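Local coordinates for protein NAD-dependent epimerase/dehydratase (Veillonella parvula DSM 2008, PDB 3R6D) that probably binds NAD(P) through a Rossmann-type domain and may act as an NAD-dependent epimerase or dehydratase on a substrate not yet identified, at residues 30-36 against 53-59; 76-82 against 100-106; 147-153 against 201-207. All blocks are in the same frame, centred on the assembly; numbering follows the deposited sequence. Where two conformers were deposited one is given.

How the contacts relate
All three contacts are parallel strand pairs of one mixed, Rossmann-type sheet, sampled from the edge strand 54-58 across to 204-209. Contact 1 joins 33-37 to 54-58; strand 8-11, which pairs with both 33-37 and 76-79, separates it from contact 2, and the two centres lie about 14 Å apart. Contacts 2 and 3 touch directly, their centres about 9 Å apart, because strands 102-108 and 148-158 are neighbours: Gly-105 O sits 2.8 Å from Leu-152 N, a probable hydrogen bond. Contacts 1 and 3 do not touch; their centres are about 23 Å apart and their nearest atoms about 13 Å. In related Rossmann folds the dinucleotide lies across the C-terminal ends of such strands.

Contact 1 (30-36 against 53-59); sequences DMHITLY and RVTVIEG
Strands 33-36 and 54-58 run parallel, their axes approaching to 4.7 Å at an angle of 25°, and four backbone bonds alternate from Ile-33 N to Arg-53 O, Thr-55 N to Ile-33 O, Leu-35 N to Thr-55 O, and Ile-57 N to Leu-35 O. Ahead of the paired strands, Arg-53 folds back over the loop that leads into 33-36. Its NH1 donates to Met-31 O at 2.9 Å, with the oxygen almost in the guanidinium plane and a fairly straight N-H...O angle of 165°. Asp-30 approaches differently: in one of its two modelled conformers OD1 lies over one face of the guanidinium, 3.3 Å from Arg-53 NE, a salt bridge that may not hold in the other; the attraction is electrostatic, the oxygen standing well off the plane in which the N-H bonds lie. A bend at chi3 turns the guanidinium away from the extended line of the chain, while the methylenes before it pass over His-32, with Arg-53 CG 4.0 Å from the centroid of the imidazole in a CH-pi contact. The arginine's NH2 continues to Leu-26 O in helix 22-28. The pairing belongs to the parallel part of the Rossmann-type sheet, in which 33-37 and 54-58 are joined by a mainly helical and loop connection. On one face, Leu-35 CD1 packs 3.7 Å from Val-54 CG1; on the other, Thr-34 CG2 meets Ile-57 CD1 at the same separation. Tyr-36 has CG anti to its backbone nitrogen (chi1 -176°), which carries the ring along the strand direction to Gly-59, whose carbonyl oxygen lies over one ring face, and Ile-57 CG2 abuts the ring edge. The phenol oxygen is hydrogen-bonded to Ser-60 O. Water 1 donates to Ile-33 O and is also hydrogen-bonded to Thr-55 OG1.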
loop_
_atom_site.group_PDB
_atom_site.type_symbol
_atom_site.label_atom_id
_atom_site.label_comp_id
_atom_site.label_asym_id
_atom_site.label_seq_id
_atom_site.Cartn_x
_atom_site.Cartn_y
_atom_site.Cartn_z
ATOM N N ASP A 30 -9.950 -10.377 -13.286
ATOM C CA ASP A 30 -11.393 -10.110 -13.343
ATOM C C ASP A 30 -11.910 -9.632 -11.974
ATOM O O ASP A 30 -13.078 -9.803 -11.665
ATOM C CB ASP A 30 -12.183 -11.333 -13.861
ATOM C CG ASP A 30 -13.560 -10.968 -14.419
ATOM O OD1 ASP A 30 -13.712 -9.955 -15.143
ATOM O OD2 ASP A 30 -14.507 -11.742 -14.169
HETATM N N MSE A 31 -11.040 -9.024 -11.160
HETATM C CA MSE A 31 -11.463 -8.538 -9.850
HETATM C C MSE A 31 -12.484 -7.426 -9.947
HETATM O O MSE A 31 -12.484 -6.618 -10.890
HETATM C CB MSE A 31 -10.259 -8.080 -9.019
HETATM C CG MSE A 31 -9.311 -9.241 -8.683
HETATM SE SE MSE A 31 -7.799 -8.785 -7.596
HETATM C CE MSE A 31 -8.717 -8.399 -6.257
ATOM N N HIS A 32 -13.338 -7.377 -8.942
ATOM C CA HIS A 32 -14.311 -6.322 -8.775
ATOM C C HIS A 32 -13.785 -5.371 -7.709
ATOM O O HIS A 32 -13.431 -5.800 -6.602
ATOM C CB HIS A 32 -15.637 -6.928 -8.368
ATOM C CG HIS A 32 -16.349 -7.611 -9.489
ATOM N ND1 HIS A 32 -15.837 -8.668 -10.220
ATOM C CD2 HIS A 32 -17.536 -7.313 -10.053
ATOM C CE1 HIS A 32 -16.726 -9.031 -11.140
ATOM N NE2 HIS A 32 -17.763 -8.229 -11.055
ATOM N N ILE A 33 -13.739 -4.087 -8.046
ATOM C CA ILE A 33 -12.984 -3.113 -7.279
ATOM C C ILE A 33 -13.921 -2.054 -6.708
ATOM O O ILE A 33 -14.699 -1.430 -7.442
ATOM C CB ILE A 33 -11.913 -2.437 -8.157
ATOM C CG1 ILE A 33 -10.998 -3.479 -8.802
ATOM C CG2 ILE A 33 -11.107 -1.427 -7.357
ATOM C CD1 ILE A 33 -10.007 -2.968 -9.846
ATOM N N THR A 34 -13.791 -1.791 -5.412
ATOM C CA THR A 34 -14.479 -0.678 -4.773
ATOM C C THR A 34 -13.454 0.358 -4.371
ATOM O O THR A 34 -12.451 0.013 -3.721
ATOM C CB THR A 34 -15.261 -1.176 -3.562
ATOM O OG1 THR A 34 -16.244 -2.103 -4.018
ATOM C CG2 THR A 34 -15.936 -0.065 -2.815
ATOM N N LEU A 35 -13.682 1.596 -4.789
ATOM C CA LEU A 35 -12.813 2.725 -4.463
ATOM C C LEU A 35 -13.511 3.613 -3.436
ATOM O O LEU A 35 -14.652 4.029 -3.680
ATOM C CB LEU A 35 -12.511 3.552 -5.723
ATOM C CG LEU A 35 -11.910 2.752 -6.882
ATOM C CD1 LEU A 35 -11.662 3.689 -8.086
ATOM C CD2 LEU A 35 -10.615 2.040 -6.512
ATOM N N TYR A 36 -12.861 3.887 -2.288
ATOM C CA TYR A 36 -13.451 4.723 -1.236
ATOM C C TYR A 36 -12.701 6.019 -1.143
ATOM O O TYR A 36 -11.456 6.014 -1.086
ATOM C CB TYR A 36 -13.305 4.001 0.089
ATOM C CG TYR A 36 -13.964 4.717 1.255
ATOM C CD1 TYR A 36 -15.353 4.813 1.331
ATOM C CD2 TYR A 36 -13.210 5.300 2.277
ATOM C CE1 TYR A 36 -15.984 5.450 2.421
ATOM C CE2 TYR A 36 -13.836 5.949 3.361
ATOM C CZ TYR A 36 -15.222 6.024 3.415
ATOM O OH TYR A 36 -15.878 6.615 4.477
ATOM N N ARG A 53 -16.396 -2.770 -13.652
ATOM C CA ARG A 53 -15.944 -3.470 -12.447
ATOM C C ARG A 53 -15.484 -2.525 -11.336
ATOM O O ARG A 53 -14.957 -2.976 -10.318
ATOM C CB ARG A 53 -14.888 -4.518 -12.793
ATOM C CG ARG A 53 -15.521 -5.812 -13.307
ATOM C CD ARG A 53 -14.487 -6.907 -13.554
ATOM N NE ARG A 53 -13.610 -6.648 -14.706
ATOM C CZ ARG A 53 -12.279 -6.523 -14.713
ATOM N NH1 ARG A 53 -11.534 -6.564 -13.586
ATOM N NH2 ARG A 53 -11.676 -6.335 -15.885
ATOM N N VAL A 54 -15.721 -1.222 -11.474
ATOM C CA VAL A 54 -15.353 -0.225 -10.484
ATOM C C VAL A 54 -16.604 0.400 -9.869
ATOM O O VAL A 54 -17.495 0.845 -10.597
ATOM C CB VAL A 54 -14.487 0.889 -11.118
ATOM C CG1 VAL A 54 -14.185 1.995 -10.129
ATOM C CG2 VAL A 54 -13.178 0.273 -11.648
ATOM N N THR A 55 -16.651 0.419 -8.539
ATOM C CA THR A 55 -17.700 1.046 -7.769
ATOM C C THR A 55 -17.046 2.103 -6.903
ATOM O O THR A 55 -16.051 1.802 -6.248
ATOM C CB THR A 55 -18.392 0.008 -6.878
ATOM O OG1 THR A 55 -18.929 -1.032 -7.707
ATOM C CG2 THR A 55 -19.492 0.642 -6.049
ATOM N N VAL A 56 -17.589 3.318 -6.884
ATOM C CA VAL A 56 -17.109 4.413 -6.012
ATOM C C VAL A 56 -18.039 4.585 -4.824
ATOM O O VAL A 56 -19.276 4.653 -5.025
ATOM C CB VAL A 56 -17.059 5.776 -6.766
ATOM C CG1 VAL A 56 -16.783 6.966 -5.795
ATOM C CG2 VAL A 56 -16.021 5.717 -7.872
ATOM N N ILE A 57 -17.475 4.706 -3.618
ATOM C CA ILE A 57 -18.234 5.024 -2.412
ATOM C C ILE A 57 -17.616 6.254 -1.770
ATOM O O ILE A 57 -16.410 6.286 -1.500
ATOM C CB ILE A 57 -18.276 3.840 -1.424
ATOM C CG1 ILE A 57 -18.962 2.630 -2.099
ATOM C CG2 ILE A 57 -18.939 4.267 -0.090
ATOM C CD1 ILE A 57 -18.982 1.370 -1.302
ATOM N N GLU A 58 -18.444 7.263 -1.543
ATOM C CA GLU A 58 -18.037 8.543 -0.939
ATOM C C GLU A 58 -17.786 8.435 0.543
ATOM O O GLU A 58 -18.563 7.799 1.264
ATOM C CB GLU A 58 -19.215 9.545 -1.170
ATOM C CG GLU A 58 -19.052 10.939 -0.562
ATOM C CD GLU A 58 -19.439 11.069 0.907
ATOM O OE1 GLU A 58 -20.567 10.687 1.343
ATOM O OE2 GLU A 58 -18.621 11.650 1.648
ATOM N N GLY A 59 -16.702 9.051 1.014
ATOM C CA GLY A 59 -16.479 9.219 2.427
ATOM C C GLY A 59 -15.025 9.419 2.780
ATOM O O GLY A 59 -14.131 9.429 1.922
HETATM O O HOH W 1 -17.168 -3.009 -8.259
#

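Contact 2 (76-82 against 100-106); sequences VVFVGAM and IRRVIGV
The beta-alpha-beta crossover of the Rossmann-type fold brings strands 76-79 and 102-106 side by side, with helix 85-96 in the connection between them. Val-77 N donates to Arg-102 O, Ile-104 N to Val-77 O, Val-79 N to Ile-104 O, and Val-106 N to Val-79 O; the segment axes are 13° from parallel. On one face, Val-79 CG2 lies 3.7 Å from Val-103 CG2, and Val-77 CG2 touches Ile-100 CG2, the two side chains crossing at about a right angle. The other face carries Phe-78, whose CG stands opposite the backbone nitrogen (chi1 180°), sending the ring along the sheet until CZ comes within 3.7 Å of Val-106 CG2 while CD1 rests 4.0 Å from Ile-104 CG2. The Val-76 side chain lies beside that of Arg-102, pointing the same way, with Val-76 CG2 3.7 Å from Arg-102 CG. Beyond this point a bend at chi2 leads the arginine away: NH1 and NH2 bond to Asn-148 O and Thr-150 OG1 of the next strand, while NE forms a salt bridge with Glu-198. Helix 182-193 packs against the face bearing Phe-78 and Ile-104. After strand 76-79, the chain turns back over the neighbouring strand: selenomethionine Met-82 lays SE 3.6 Å from Gly-105 C, where the glycine leaves room for it. Water 2 accepts from Met-82 N and donates to Val-106 O at 2.8 Å, joining the turn to the strand.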
loop_
_atom_site.group_PDB
_atom_site.type_symbol
_atom_site.label_atom_id
_atom_site.label_comp_id
_atom_site.label_asym_id
_atom_site.label_seq_id
_atom_site.Cartn_x
_atom_site.Cartn_y
_atom_site.Cartn_z
ATOM N N VAL A 76 -10.176 -8.528 0.382
ATOM C CA VAL A 76 -8.898 -7.941 0.722
ATOM C C VAL A 76 -9.084 -6.438 0.624
ATOM O O VAL A 76 -9.876 -5.952 -0.228
ATOM C CB VAL A 76 -7.759 -8.457 -0.203
ATOM C CG1 VAL A 76 -8.056 -8.252 -1.723
ATOM C CG2 VAL A 76 -6.415 -7.820 0.159
ATOM N N VAL A 77 -8.412 -5.709 1.514
ATOM C CA VAL A 77 -8.412 -4.249 1.495
ATOM C C VAL A 77 -6.989 -3.767 1.247
ATOM O O VAL A 77 -6.055 -4.258 1.911
ATOM C CB VAL A 77 -8.988 -3.690 2.826
ATOM C CG1 VAL A 77 -8.883 -2.172 2.872
ATOM C CG2 VAL A 77 -10.462 -4.113 2.958
ATOM N N PHE A 78 -6.823 -2.851 0.296
ATOM C CA PHE A 78 -5.547 -2.196 0.071
ATOM C C PHE A 78 -5.589 -0.812 0.687
ATOM O O PHE A 78 -6.539 -0.055 0.455
ATOM C CB PHE A 78 -5.264 -2.105 -1.423
ATOM C CG PHE A 78 -3.943 -1.416 -1.728
ATOM C CD1 PHE A 78 -2.746 -2.096 -1.577
ATOM C CD2 PHE A 78 -3.916 -0.085 -2.158
ATOM C CE1 PHE A 78 -1.517 -1.463 -1.833
ATOM C CE2 PHE A 78 -2.705 0.547 -2.473
ATOM C CZ PHE A 78 -1.495 -0.147 -2.313
ATOM N N VAL A 79 -4.588 -0.479 1.510
ATOM C CA VAL A 79 -4.489 0.823 2.163
ATOM C C VAL A 79 -3.346 1.586 1.534
ATOM O O VAL A 79 -2.167 1.287 1.785
ATOM C CB VAL A 79 -4.310 0.687 3.692
ATOM C CG1 VAL A 79 -4.266 2.034 4.363
ATOM C CG2 VAL A 79 -5.415 -0.143 4.294
ATOM N N GLY A 80 -3.681 2.556 0.686
ATOM C CA GLY A 80 -2.650 3.254 -0.060
ATOM C C GLY A 80 -1.758 4.166 0.759
ATOM O O GLY A 80 -0.616 4.398 0.403
ATOM N N ALA A 81 -2.282 4.693 1.844
ATOM C CA ALA A 81 -1.510 5.569 2.716
ATOM C C ALA A 81 -1.721 5.185 4.185
ATOM O O ALA A 81 -2.854 5.007 4.666
ATOM C CB ALA A 81 -1.906 7.031 2.447
HETATM N N MSE A 82 -0.599 5.020 4.879
HETATM C CA MSE A 82 -0.566 4.667 6.312
HETATM C C MSE A 82 0.144 5.823 7.032
HETATM O O MSE A 82 1.301 5.695 7.462
HETATM C CB MSE A 82 0.175 3.340 6.549
HETATM C CG MSE A 82 -0.569 2.160 5.969
HETATM SE SE MSE A 82 0.407 0.484 6.238
HETATM C CE MSE A 82 0.678 0.601 8.165
ATOM N N ILE A 100 -13.469 -8.479 8.208
ATOM C CA ILE A 100 -12.527 -8.460 7.073
ATOM C C ILE A 100 -11.148 -8.725 7.634
ATOM O O ILE A 100 -10.723 -8.013 8.549
ATOM C CB ILE A 100 -12.524 -7.073 6.370
ATOM C CG1 ILE A 100 -13.953 -6.608 6.008
ATOM C CG2 ILE A 100 -11.590 -7.109 5.124
ATOM C CD1 ILE A 100 -14.777 -7.615 5.150
ATOM N N ARG A 101 -10.484 -9.759 7.139
ATOM C CA ARG A 101 -9.201 -10.186 7.712
ATOM C C ARG A 101 -7.974 -9.689 6.947
ATOM O O ARG A 101 -6.953 -9.323 7.569
ATOM C CB ARG A 101 -9.149 -11.718 7.796
ATOM C CG ARG A 101 -10.377 -12.323 8.449
ATOM C CD ARG A 101 -10.459 -11.930 9.905
ATOM N NE ARG A 101 -9.314 -12.467 10.628
ATOM C CZ ARG A 101 -8.614 -11.800 11.545
ATOM N NH1 ARG A 101 -8.929 -10.560 11.883
ATOM N NH2 ARG A 101 -7.589 -12.381 12.120
ATOM N N ARG A 102 -8.058 -9.673 5.615
ATOM C CA ARG A 102 -6.843 -9.481 4.776
ATOM C C ARG A 102 -6.623 -8.029 4.388
ATOM O O ARG A 102 -7.519 -7.404 3.785
ATOM C CB ARG A 102 -6.935 -10.350 3.530
ATOM C CG ARG A 102 -5.644 -10.402 2.725
ATOM C CD ARG A 102 -4.659 -11.383 3.334
ATOM N NE ARG A 102 -3.410 -11.403 2.546
ATOM C CZ ARG A 102 -2.342 -10.613 2.732
ATOM N NH1 ARG A 102 -2.268 -9.771 3.769
ATOM N NH2 ARG A 102 -1.344 -10.679 1.862
ATOM N N VAL A 103 -5.463 -7.484 4.763
ATOM C CA VAL A 103 -5.170 -6.074 4.456
ATOM C C VAL A 103 -3.728 -5.960 3.970
ATOM O O VAL A 103 -2.819 -6.544 4.564
ATOM C CB VAL A 103 -5.550 -5.145 5.661
ATOM C CG1 VAL A 103 -4.775 -5.471 6.915
ATOM C CG2 VAL A 103 -5.438 -3.686 5.272
ATOM N N ILE A 104 -3.519 -5.219 2.874
ATOM C CA ILE A 104 -2.186 -4.891 2.384
ATOM C C ILE A 104 -2.066 -3.375 2.453
ATOM O O ILE A 104 -2.916 -2.673 1.904
ATOM C CB ILE A 104 -1.997 -5.389 0.926
ATOM C CG1 ILE A 104 -2.095 -6.913 0.863
ATOM C CG2 ILE A 104 -0.654 -4.900 0.374
ATOM C CD1 ILE A 104 -2.314 -7.466 -0.534
ATOM N N GLY A 105 -1.029 -2.867 3.114
ATOM C CA GLY A 105 -0.884 -1.432 3.309
ATOM C C GLY A 105 0.508 -0.952 2.946
ATOM O O GLY A 105 1.485 -1.693 3.099
ATOM N N VAL A 106 0.606 0.298 2.501
ATOM C CA VAL A 106 1.843 0.928 2.132
ATOM C C VAL A 106 2.376 1.821 3.232
ATOM O O VAL A 106 1.683 2.745 3.661
ATOM C CB VAL A 106 1.629 1.725 0.842
ATOM C CG1 VAL A 106 2.757 2.680 0.620
ATOM C CG2 VAL A 106 1.484 0.741 -0.341
HETATM O O HOH W 2 2.009 5.480 3.619
#

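Contact 3 (147-153 against 201-207); sequences LNYTILR and FHRTSIG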
loop_
_atom_site.group_PDB
_atom_site.type_symbol
_atom_site.label_atom_id
_atom_site.label_comp_id
_atom_site.label_asym_id
_atom_site.label_seq_id
_atom_site.Cartn_x
_atom_site.Cartn_y
_atom_site.Cartn_z
ATOM N N LEU A 147 -5.358 -8.399 12.402
ATOM C CA LEU A 147 -5.642 -8.575 10.986
ATOM C C LEU A 147 -4.532 -9.373 10.325
ATOM O O LEU A 147 -3.357 -9.357 10.777
ATOM C CB LEU A 147 -5.793 -7.218 10.266
ATOM C CG LEU A 147 -6.940 -6.365 10.791
ATOM C CD1 LEU A 147 -6.902 -4.972 10.209
ATOM C CD2 LEU A 147 -8.305 -7.014 10.489
ATOM N N ASN A 148 -4.858 -10.046 9.224
ATOM C CA ASN A 148 -3.855 -10.690 8.425
ATOM C C ASN A 148 -3.248 -9.639 7.483
ATOM O O ASN A 148 -3.664 -9.494 6.318
ATOM C CB ASN A 148 -4.412 -11.865 7.644
ATOM C CG ASN A 148 -3.346 -12.529 6.813
ATOM O OD1 ASN A 148 -2.154 -12.239 7.002
ATOM N ND2 ASN A 148 -3.737 -13.335 5.836
ATOM N N TYR A 149 -2.287 -8.871 8.019
ATOM C CA TYR A 149 -1.709 -7.736 7.319
ATOM C C TYR A 149 -0.464 -8.109 6.552
ATOM O O TYR A 149 0.317 -8.993 6.962
ATOM C CB TYR A 149 -1.415 -6.576 8.296
ATOM C CG TYR A 149 -0.303 -6.863 9.278
ATOM C CD1 TYR A 149 1.025 -6.673 8.905
ATOM C CD2 TYR A 149 -0.569 -7.290 10.587
ATOM C CE1 TYR A 149 2.075 -6.929 9.768
ATOM C CE2 TYR A 149 0.471 -7.545 11.483
ATOM C CZ TYR A 149 1.792 -7.351 11.053
ATOM O OH TYR A 149 2.874 -7.576 11.898
ATOM N N THR A 150 -0.243 -7.362 5.466
ATOM C CA THR A 150 1.100 -7.257 4.893
ATOM C C THR A 150 1.411 -5.771 4.788
ATOM O O THR A 150 0.661 -5.033 4.113
ATOM C CB THR A 150 1.188 -7.855 3.461
ATOM O OG1 THR A 150 0.533 -9.135 3.404
ATOM C CG2 THR A 150 2.640 -7.955 3.031
ATOM N N ILE A 151 2.472 -5.330 5.457
ATOM C CA ILE A 151 2.950 -3.964 5.300
ATOM C C ILE A 151 4.019 -3.986 4.237
ATOM O O ILE A 151 4.914 -4.842 4.270
ATOM C CB ILE A 151 3.463 -3.413 6.639
ATOM C CG1 ILE A 151 2.283 -3.264 7.638
ATOM C CG2 ILE A 151 4.227 -2.101 6.413
ATOM C CD1 ILE A 151 2.745 -3.055 9.062
ATOM N N LEU A 152 3.947 -3.058 3.270
ATOM C CA LEU A 152 4.996 -2.892 2.259
ATOM C C LEU A 152 5.785 -1.656 2.607
ATOM O O LEU A 152 5.259 -0.541 2.576
ATOM C CB LEU A 152 4.363 -2.797 0.841
ATOM C CG LEU A 152 3.520 -4.039 0.469
ATOM C CD1 LEU A 152 2.906 -3.766 -0.901
ATOM C CD2 LEU A 152 4.348 -5.286 0.482
ATOM N N ARG A 153 7.041 -1.845 3.013
ATOM C CA ARG A 153 7.928 -0.738 3.350
ATOM C C ARG A 153 8.610 -0.227 2.090
ATOM O O ARG A 153 9.507 -0.888 1.570
ATOM C CB ARG A 153 8.975 -1.162 4.385
ATOM C CG ARG A 153 8.390 -1.478 5.754
ATOM C CD ARG A 153 9.420 -2.061 6.693
ATOM N NE ARG A 153 9.702 -3.459 6.405
ATOM C CZ ARG A 153 10.894 -3.958 6.067
ATOM N NH1 ARG A 153 11.931 -3.149 5.789
ATOM N NH2 ARG A 153 11.045 -5.281 5.952
ATOM N N PHE A 201 3.607 -13.494 3.502
ATOM C CA PHE A 201 2.941 -12.238 3.588
ATOM C C PHE A 201 1.943 -12.169 4.738
ATOM O O PHE A 201 1.233 -11.205 4.893
ATOM C CB PHE A 201 2.250 -11.968 2.252
ATOM C CG PHE A 201 3.195 -12.069 1.096
ATOM C CD1 PHE A 201 4.321 -11.247 1.032
ATOM C CD2 PHE A 201 3.024 -13.054 0.121
ATOM C CE1 PHE A 201 5.238 -11.391 0.031
ATOM C CE2 PHE A 201 3.941 -13.198 -0.895
ATOM C CZ PHE A 201 5.049 -12.365 -0.951
ATOM N N HIS A 202 1.864 -13.231 5.539
ATOM C CA HIS A 202 0.891 -13.319 6.610
ATOM C C HIS A 202 1.436 -12.613 7.851
ATOM O O HIS A 202 2.321 -13.141 8.529
ATOM C CB HIS A 202 0.634 -14.798 6.940
ATOM C CG HIS A 202 -0.531 -15.022 7.855
ATOM N ND1 HIS A 202 -0.465 -14.892 9.230
ATOM C CD2 HIS A 202 -1.816 -15.340 7.576
ATOM C CE1 HIS A 202 -1.663 -15.114 9.749
ATOM N NE2 HIS A 202 -2.497 -15.409 8.771
ATOM N N ARG A 203 0.900 -11.433 8.162
ATOM C CA ARG A 203 1.347 -10.636 9.315
ATOM C C ARG A 203 2.843 -10.405 9.230
ATOM O O ARG A 203 3.573 -10.609 10.199
ATOM C CB ARG A 203 0.921 -11.264 10.637
ATOM C CG ARG A 203 -0.590 -11.340 10.745
ATOM C CD ARG A 203 -1.080 -11.974 12.051
ATOM N NE ARG A 203 -0.586 -11.322 13.266
ATOM C CZ ARG A 203 -1.073 -10.200 13.817
ATOM N NH1 ARG A 203 -2.041 -9.517 13.232
ATOM N NH2 ARG A 203 -0.559 -9.731 14.963
ATOM N N THR A 204 3.281 -9.874 8.098
ATOM C CA THR A 204 4.669 -9.507 7.925
ATOM C C THR A 204 4.796 -8.107 7.310
ATOM O O THR A 204 3.845 -7.560 6.764
ATOM C CB THR A 204 5.405 -10.532 7.056
ATOM O OG1 THR A 204 4.820 -10.501 5.772
ATOM C CG2 THR A 204 5.335 -11.928 7.628
ATOM N N SER A 205 5.994 -7.558 7.432
ATOM C CA SER A 205 6.349 -6.258 6.904
ATOM C C SER A 205 7.551 -6.429 5.997
ATOM O O SER A 205 8.643 -6.791 6.454
ATOM C CB SER A 205 6.721 -5.343 8.042
ATOM O OG SER A 205 7.102 -4.098 7.486
ATOM N N ILE A 206 7.335 -6.186 4.704
ATOM C CA ILE A 206 8.293 -6.560 3.661
ATOM C C ILE A 206 8.723 -5.284 2.928
ATOM O O ILE A 206 7.874 -4.513 2.477
ATOM C CB ILE A 206 7.614 -7.563 2.671
ATOM C CG1 ILE A 206 7.088 -8.808 3.409
ATOM C CG2 ILE A 206 8.571 -8.003 1.555
ATOM C CD1 ILE A 206 8.089 -9.511 4.300
ATOM N N GLY A 207 10.036 -5.071 2.783
ATOM C CA GLY A 207 10.522 -3.934 2.002
ATOM C C GLY A 207 10.424 -4.221 0.507
ATOM O O GLY A 207 10.514 -5.387 0.080
#
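Arg-153 holds Ser-205 by two bonds from one side of its guanidinium, NE donating to OG at 2.9 Å and NH2 to Ser-205 O, both acceptors near the guanidinium plane. The second bond is straight at the hydrogen (171°), although the donor stands above the plane of the carbonyl. A bend at chi3 (-77°) folds the arginine toward strand 204-207 and brings Gly-207 N over one guanidinium face; the remaining nitrogen, NH1, forms a salt bridge with Glu-114. Parallel strand bonds link Ile-151 N to Thr-204 O, Ile-206 N to Ile-151 O, and Arg-153 N to Ile-206 O. Strand 148-158 is an inner strand of the Rossmann-type sheet, bonded to 102-108 as well as to 204-209. At the start of the pair, Tyr-149 lies with one ring face under Arg-203, whose CA is 3.7 Å from the ring centroid in a CH-pi contact. The side chain of Arg-203 then turns past the ring to give NH1 to Leu-147 O at 2.8 Å, and its guanidinium stands steeply to the ring, the planes 71° apart. Thr-150 OG1 donates to a lone pair of Phe-201 O at 2.6 Å, in the carbonyl plane. Nearer the start of the strand, Asn-148 OD1 sits over one face of the His-202 ring, 3.2 Å from CD2, and takes a weak bond from Arg-203 N.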